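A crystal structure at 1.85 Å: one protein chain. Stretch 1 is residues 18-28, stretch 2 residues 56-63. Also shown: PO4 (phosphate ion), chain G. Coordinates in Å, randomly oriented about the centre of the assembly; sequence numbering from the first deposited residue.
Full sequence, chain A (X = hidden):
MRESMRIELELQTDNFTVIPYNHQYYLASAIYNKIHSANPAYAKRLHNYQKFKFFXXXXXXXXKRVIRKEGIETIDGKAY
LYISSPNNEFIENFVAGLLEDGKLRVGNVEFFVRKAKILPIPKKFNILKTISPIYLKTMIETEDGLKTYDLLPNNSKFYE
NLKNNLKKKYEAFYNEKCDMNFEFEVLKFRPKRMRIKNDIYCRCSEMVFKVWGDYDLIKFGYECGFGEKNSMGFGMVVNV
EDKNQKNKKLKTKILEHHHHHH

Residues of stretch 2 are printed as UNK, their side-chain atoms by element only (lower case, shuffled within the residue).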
ATOM      1  N   VAL A  18     -17.190  13.561  -0.011  1.00 17.66           N
ATOM      2  CA  VAL A  18     -16.279  13.373   1.125  1.00 21.46           C
ATOM      3  C   VAL A  18     -15.800  11.925   1.146  1.00 21.70           C
ATOM      4  O   VAL A  18     -16.615  11.000   1.082  1.00 21.57           O
ATOM      5  CB  VAL A  18     -16.948  13.729   2.462  1.00 25.05           C
ATOM      6  CG1 VAL A  18     -16.000  13.372   3.623  1.00 24.65           C
ATOM      7  CG2 VAL A  18     -17.319  15.216   2.502  1.00 26.86           C
ATOM      8  N   ILE A  19     -14.484  11.725   1.167  1.00 19.78           N
ATOM      9  CA  ILE A  19     -13.896  10.405   1.371  1.00 19.08           C
ATOM     10  C   ILE A  19     -13.599  10.275   2.868  1.00 17.13           C
ATOM     11  O   ILE A  19     -12.711  10.984   3.368  1.00 19.35           O
ATOM     12  CB  ILE A  19     -12.624  10.208   0.536  1.00 19.56           C
ATOM     13  CG1 ILE A  19     -12.877  10.520  -0.964  1.00 24.83           C
ATOM     14  CG2 ILE A  19     -11.993   8.790   0.798  1.00 16.77           C
ATOM     15  CD1 ILE A  19     -14.098   9.899  -1.556  1.00 32.18           C
ATOM     16  N   PRO A  20     -14.296   9.392   3.588  1.00 22.81           N
ATOM     17  CA  PRO A  20     -14.121   9.301   5.048  1.00 25.02           C
ATOM     18  C   PRO A  20     -12.678   9.029   5.443  1.00 21.12           C
ATOM     19  O   PRO A  20     -11.923   8.376   4.719  1.00 19.34           O
ATOM     20  CB  PRO A  20     -15.011   8.110   5.435  1.00 27.75           C
ATOM     21  CG  PRO A  20     -15.988   7.976   4.338  1.00 29.39           C
ATOM     22  CD  PRO A  20     -15.266   8.411   3.079  1.00 21.12           C
ATOM     23  N   TYR A  21     -12.300   9.560   6.620  1.00 19.11           N
ATOM     24  CA  TYR A  21     -10.982   9.287   7.184  1.00 21.80           C
ATOM     25  C   TYR A  21     -10.756   7.793   7.372  1.00 24.06           C
ATOM     26  O   TYR A  21      -9.618   7.330   7.277  1.00 27.48           O
ATOM     27  CB  TYR A  21     -10.818   9.969   8.543  1.00 26.84           C
ATOM     28  CG  TYR A  21     -10.743  11.466   8.412  1.00 23.30           C
ATOM     29  CD1 TYR A  21      -9.753  12.049   7.621  1.00 26.20           C
ATOM     30  CD2 TYR A  21     -11.646  12.289   9.077  1.00 21.91           C
ATOM     31  CE1 TYR A  21      -9.674  13.426   7.470  1.00 26.98           C
ATOM     32  CE2 TYR A  21     -11.574  13.677   8.937  1.00 26.43           C
ATOM     33  CZ  TYR A  21     -10.583  14.227   8.130  1.00 30.49           C
ATOM     34  OH  TYR A  21     -10.466  15.595   7.970  1.00 36.26           O
ATOM     35  N   ASN A  22     -11.814   7.036   7.648  1.00 20.44           N
ATOM     36  CA  ASN A  22     -11.641   5.617   7.910  1.00 27.78           C
ATOM     37  C   ASN A  22     -11.808   4.775   6.654  1.00 21.40           C
ATOM     38  O   ASN A  22     -12.097   3.578   6.755  1.00 19.55           O
ATOM     39  CB  ASN A  22     -12.604   5.163   9.015  1.00 28.91           C
ATOM     40  CG  ASN A  22     -14.061   5.138   8.563  1.00 30.61           C
ATOM     41  OD1 ASN A  22     -14.405   5.610   7.484  1.00 27.81           O
ATOM     42  ND2 ASN A  22     -14.922   4.574   9.399  1.00 37.90           N
ATOM     43  N   HIS A  23     -11.591   5.361   5.463  1.00 14.98           N
ATOM     44  CA  HIS A  23     -11.901   4.612   4.251  1.00 19.35           C
ATOM     45  C   HIS A  23     -10.963   3.434   3.991  1.00 16.94           C
ATOM     46  O   HIS A  23     -11.310   2.597   3.163  1.00 16.66           O
ATOM     47  CB  HIS A  23     -11.870   5.513   3.002  1.00 14.36           C
ATOM     48  CG  HIS A  23     -10.497   5.904   2.567  1.00 16.85           C
ATOM     49  ND1 HIS A  23      -9.877   7.057   3.010  1.00 17.44           N
ATOM     50  CD2 HIS A  23      -9.633   5.320   1.700  1.00 17.45           C
ATOM     51  CE1 HIS A  23      -8.677   7.145   2.458  1.00 18.93           C
ATOM     52  NE2 HIS A  23      -8.502   6.100   1.666  1.00 15.63           N
ATOM     53  N   GLN A  24      -9.763   3.397   4.583  1.00 17.00           N
ATOM     54  CA  GLN A  24      -8.787   2.390   4.132  1.00 17.43           C
ATOM     55  C   GLN A  24      -9.354   0.980   4.244  1.00 14.91           C
ATOM     56  O   GLN A  24      -9.148   0.146   3.360  1.00 16.45           O
ATOM     57  CB  GLN A  24      -7.481   2.498   4.923  1.00 16.88           C
ATOM     58  CG  GLN A  24      -6.260   1.750   4.270  1.00 16.43           C
ATOM     59  CD  GLN A  24      -6.295   0.249   4.416  1.00 20.85           C
ATOM     60  OE1 GLN A  24      -6.842  -0.290   5.404  1.00 19.92           O
ATOM     61  NE2 GLN A  24      -5.691  -0.459   3.435  1.00 17.61           N
ATOM     62  N   TYR A  25     -10.052   0.686   5.344  1.00 18.18           N
ATOM     63  CA  TYR A  25     -10.604  -0.658   5.550  1.00 17.86           C
ATOM     64  C   TYR A  25     -11.556  -1.061   4.418  1.00 20.27           C
ATOM     65  O   TYR A  25     -11.512  -2.209   3.904  1.00 17.30           O
ATOM     66  CB  TYR A  25     -11.301  -0.673   6.903  1.00 21.41           C
ATOM     67  CG  TYR A  25     -12.033  -1.945   7.241  1.00 24.89           C
ATOM     68  CD1 TYR A  25     -11.335  -3.066   7.647  1.00 25.64           C
ATOM     69  CD2 TYR A  25     -13.423  -2.007   7.185  1.00 29.61           C
ATOM     70  CE1 TYR A  25     -11.998  -4.233   7.980  1.00 33.51           C
ATOM     71  CE2 TYR A  25     -14.097  -3.168   7.527  1.00 33.92           C
ATOM     72  CZ  TYR A  25     -13.371  -4.281   7.916  1.00 37.24           C
ATOM     73  OH  TYR A  25     -14.006  -5.456   8.272  1.00 41.55           O
ATOM     74  N   TYR A  26     -12.413  -0.119   3.993  1.00 17.23           N
ATOM     75  CA  TYR A  26     -13.358  -0.380   2.901  1.00 16.70           C
ATOM     76  C   TYR A  26     -12.672  -0.434   1.552  1.00 14.71           C
ATOM     77  O   TYR A  26     -13.090  -1.203   0.668  1.00 16.45           O
ATOM     78  CB  TYR A  26     -14.451   0.696   2.899  1.00 18.54           C
ATOM     79  CG  TYR A  26     -15.098   0.715   4.251  1.00 21.56           C
ATOM     80  CD1 TYR A  26     -16.056  -0.227   4.579  1.00 25.18           C
ATOM     81  CD2 TYR A  26     -14.722   1.648   5.219  1.00 22.72           C
ATOM     82  CE1 TYR A  26     -16.641  -0.244   5.834  1.00 31.00           C
ATOM     83  CE2 TYR A  26     -15.312   1.640   6.488  1.00 31.36           C
ATOM     84  CZ  TYR A  26     -16.269   0.691   6.776  1.00 32.08           C
ATOM     85  OH  TYR A  26     -16.855   0.663   8.017  1.00 35.09           O
ATOM     86  N   LEU A  27     -11.624   0.373   1.377  1.00 19.04           N
ATOM     87  CA  LEU A  27     -10.826   0.307   0.162  1.00 15.21           C
ATOM     88  C   LEU A  27     -10.176  -1.066   0.028  1.00 16.37           C
ATOM     89  O   LEU A  27     -10.236  -1.702  -1.029  1.00 16.12           O
ATOM     90  CB  LEU A  27      -9.756   1.417   0.212  1.00 13.20           C
ATOM     91  CG  LEU A  27      -8.658   1.347  -0.853  1.00 13.87           C
ATOM     92  CD1 LEU A  27      -9.248   1.544  -2.302  1.00 14.02           C
ATOM     93  CD2 LEU A  27      -7.580   2.415  -0.574  1.00 14.09           C
ATOM     94  N   ALA A  28      -9.574  -1.548   1.119  1.00 15.05           N
ATOM     95  CA  ALA A  28      -8.904  -2.848   1.104  1.00 16.83           C
ATOM     96  C   ALA A  28      -9.887  -3.939   0.757  1.00 15.08           C
ATOM     97  O   ALA A  28      -9.575  -4.829  -0.038  1.00 17.64           O
ATOM     98  CB  ALA A  28      -8.276  -3.154   2.489  1.00 15.70           C
ATOM     99  N   UNK A  56       1.272  -3.773  -3.171  1.00 13.68           N
ATOM    100  CA  UNK A  56       0.726  -2.848  -2.175  1.00 12.09           C
ATOM    101  C   UNK A  56      -0.132  -1.798  -2.878  1.00 14.79           C
ATOM    102  O   UNK A  56      -0.150  -1.711  -4.100  1.00 14.27           O
ATOM    103  c   UNK A  56       2.782  -1.271  -2.238  1.00 14.21           C
ATOM    104  o   UNK A  56       1.233  -1.381  -0.290  1.00 20.75           O
ATOM    105  c   UNK A  56       1.836  -2.173  -1.337  1.00 17.02           C
ATOM    106  N   UNK A  57      -0.883  -1.009  -2.088  1.00 14.92           N
ATOM    107  CA  UNK A  57      -1.576   0.115  -2.662  1.00 13.58           C
ATOM    108  C   UNK A  57      -1.708   1.189  -1.589  1.00 12.50           C
ATOM    109  O   UNK A  57      -1.539   0.933  -0.382  1.00 13.55           O
ATOM    110  c   UNK A  57      -4.586  -3.268  -1.525  1.00 15.76           C
ATOM    111  c   UNK A  57      -3.842  -1.089  -2.366  1.00 13.19           C
ATOM    112  c   UNK A  57      -3.757  -2.495  -2.359  1.00 15.78           C
ATOM    113  c   UNK A  57      -5.673  -1.222  -0.753  1.00 15.51           C
ATOM    114  c   UNK A  57      -4.819  -0.457  -1.577  1.00 11.83           C
ATOM    115  c   UNK A  57      -2.939  -0.274  -3.279  1.00 14.86           C
ATOM    116  c   UNK A  57      -5.562  -2.628  -0.736  1.00 14.00           C
ATOM    117  N   UNK A  58      -1.993   2.394  -2.051  1.00 13.78           N
ATOM    118  CA  UNK A  58      -2.007   3.569  -1.184  1.00 12.01           C
ATOM    119  C   UNK A  58      -3.410   3.775  -0.600  1.00 13.52           C
ATOM    120  O   UNK A  58      -4.366   3.083  -0.943  1.00 14.18           O
ATOM    121  c   UNK A  58      -1.593   4.812  -2.001  1.00 12.29           C
ATOM    122  o   UNK A  58      -2.633   5.163  -2.913  1.00 13.00           O
ATOM    123  N   UNK A  59      -3.520   4.761   0.304  1.00 15.65           N
ATOM    124  CA  UNK A  59      -4.812   5.361   0.587  1.00 14.73           C
ATOM    125  C   UNK A  59      -5.290   6.117  -0.656  1.00 13.15           C
ATOM    126  O   UNK A  59      -4.491   6.469  -1.529  1.00 15.36           O
ATOM    127  c   UNK A  59      -3.894   7.019   4.027  1.00 28.62           C
ATOM    128  c   UNK A  59      -4.707   6.342   1.745  1.00 15.02           C
ATOM    129  c   UNK A  59      -4.788   4.755   3.557  1.00 22.95           C
ATOM    130  c   UNK A  59      -4.004   5.862   3.018  1.00 24.83           C
ATOM    131  N   UNK A  60      -6.586   6.442  -0.682  1.00 17.08           N
ATOM    132  CA  UNK A  60      -7.100   7.328  -1.734  1.00 15.48           C
ATOM    133  C   UNK A  60      -6.512   8.712  -1.539  1.00 17.11           C
ATOM    134  O   UNK A  60      -6.546   9.261  -0.434  1.00 22.14           O
ATOM    135  c   UNK A  60      -9.334   6.063  -2.102  1.00 18.84           C
ATOM    136  c   UNK A  60      -8.636   7.378  -1.697  1.00 13.97           C
ATOM    137  c   UNK A  60      -9.126   5.736  -3.618  1.00 19.42           C
ATOM    138  c   UNK A  60     -10.850   6.070  -1.767  1.00 18.36           C
ATOM    139  N   UNK A  61      -5.936   9.268  -2.592  1.00 13.61           N
ATOM    140  CA  UNK A  61      -5.305  10.576  -2.517  1.00 16.01           C
ATOM    141  C   UNK A  61      -6.195  11.604  -3.196  1.00 19.42           C
ATOM    142  O   UNK A  61      -6.684  11.370  -4.300  1.00 16.05           O
ATOM    143  o   UNK A  61      -1.910  10.769  -1.032  1.00 42.21           O
ATOM    144  n   UNK A  61      -2.514   8.664  -0.422  1.00 30.94           N
ATOM    145  c   UNK A  61      -2.428   9.686  -1.312  1.00 37.44           C
ATOM    146  c   UNK A  61      -2.975   9.444  -2.711  1.00 21.03           C
ATOM    147  c   UNK A  61      -3.938  10.576  -3.219  1.00 19.16           C
ATOM    148  N   UNK A  62      -6.360  12.762  -2.562  1.00 18.12           N
ATOM    149  CA  UNK A  62      -7.189  13.835  -3.109  1.00 20.31           C
ATOM    150  C   UNK A  62      -6.321  15.071  -3.272  1.00 20.18           C
ATOM    151  O   UNK A  62      -5.623  15.464  -2.331  1.00 22.86           O
ATOM    152  c   UNK A  62      -9.267  12.909  -2.049  1.00 27.18           C
ATOM    153  c   UNK A  62      -9.177  15.419  -2.742  1.00 19.60           C
ATOM    154  c   UNK A  62      -8.393  14.148  -2.206  1.00 23.16           C
ATOM    155  c   UNK A  62     -10.414  13.118  -1.099  1.00 31.01           C
ATOM    156  N   UNK A  63      -6.353  15.666  -4.462  1.00 19.48           N
ATOM    157  CA  UNK A  63      -5.503  16.825  -4.729  1.00 20.25           C
ATOM    158  C   UNK A  63      -6.233  18.138  -4.480  1.00 25.46           C
ATOM    159  O   UNK A  63      -5.671  19.036  -3.859  1.00 27.06           O
ATOM    160  c   UNK A  63      -4.995  16.794  -6.158  1.00 23.45           C
ATOM    161  n   UNK A  63      -2.957  14.400  -8.182  1.00 26.05           N
ATOM    162  c   UNK A  63      -3.681  15.628  -7.869  1.00 27.02           C
ATOM    163  c   UNK A  63      -2.540  14.068  -9.392  1.00 23.96           C
ATOM    164  c   UNK A  63      -4.064  15.615  -6.405  1.00 24.27           C
ATOM    165  n   UNK A  63      -1.882  12.924  -9.557  1.00 25.14           N
ATOM    166  n   UNK A  63      -2.761  14.890 -10.415  1.00 26.72           N
TER
HETATM  167  P   PO4 G 303      -1.956  13.134 -13.604  1.00 26.75           P
HETATM  168  O1  PO4 G 303      -1.509  12.315 -12.416  1.00 27.28           O
HETATM  169  O2  PO4 G 303      -3.292  12.752 -14.123  1.00 29.77           O
HETATM  170  O3  PO4 G 303      -0.924  13.032 -14.683  1.00 29.61           O
HETATM  171  O4  PO4 G 303      -2.088  14.571 -13.121  1.00 26.75           O

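Position 56 has three side-chain atoms: one carbon carrying an oxygen and a second carbon. It stays well clear of stretch 1. A beta-branched side chain with one oxygen and one methyl is threonine, Thr-56. Its hydroxyl is hydrogen-bonded elsewhere in the structure.

Position 57 has one carbon followed by a ring of six carbons. The ring reaches the helix of stretch 1. One ring carbon lies 3.8 Å from CA of Ala-28, which sits at the ring edge. Another is 3.9 Å from CG of Leu-27. With no heteroatom on the ring, this is Phe-57; those carbons are CZ and CE1.

Position 58 has one carbon and one oxygen, with CA-to-CB pointing away from stretch 1. The backbone O of position 58 lies 3.3 Å from CD2 of Leu-27 and is buried with no polar partner in the model. This is Ser-58. Its OG donates a hydrogen bond to the backbone O of position 59, at 2.7 Å.

Position 59 has four carbons, forked at the second. CB is 3.8 Å from NE2 of His-23, and one terminal carbon is 3.4 Å from CG of Gln-24. The fork after CB gives leucine, Leu-59; that terminal carbon is CD2.

Position 60 also has four carbons forked at the second, and CA-to-CB points toward stretch 1. One terminal carbon is 3.9 Å from CG2 of Ile-19, and the fork carbon is 4.3 Å from CD2 of Leu-27. It is Leu-60; these are CD1 and CG. It has the largest area covered by the other stretch.

Position 61 has three carbons in a row, the third carrying one oxygen and one nitrogen. It makes no contact with stretch 1. The terminal amide gives Gln-61. Its NE2 donates to O of Leu-59 at 3.2 Å.

Position 62 has four carbons, forked at the first, with one arm two carbons long. The end of that arm packs 3.6 Å from CG1 of Ile-19. This is Ile-62; that carbon is CD1.

Position 63 has three carbons, a nitrogen, then a carbon carrying two more nitrogens. This guanidinium is Arg-63, far from stretch 1. NH1 and NH2 bind the phosphate through O4 (2.8 Å) and O1 (2.9 Å).

The contact is mainly apolar, with one hydrogen bond across it. N of Leu-60 donates to NE2 of His-23 at 3.0 Å, near the imidazole plane. ND1 of His-23 donates to O of Pro-20 at 3.0 Å, so the ring links the turn to stretch 2. Ile-19 and Leu-27 supply apolar surface around this link.

Stretch 2 (56-63) TFSLLQIR
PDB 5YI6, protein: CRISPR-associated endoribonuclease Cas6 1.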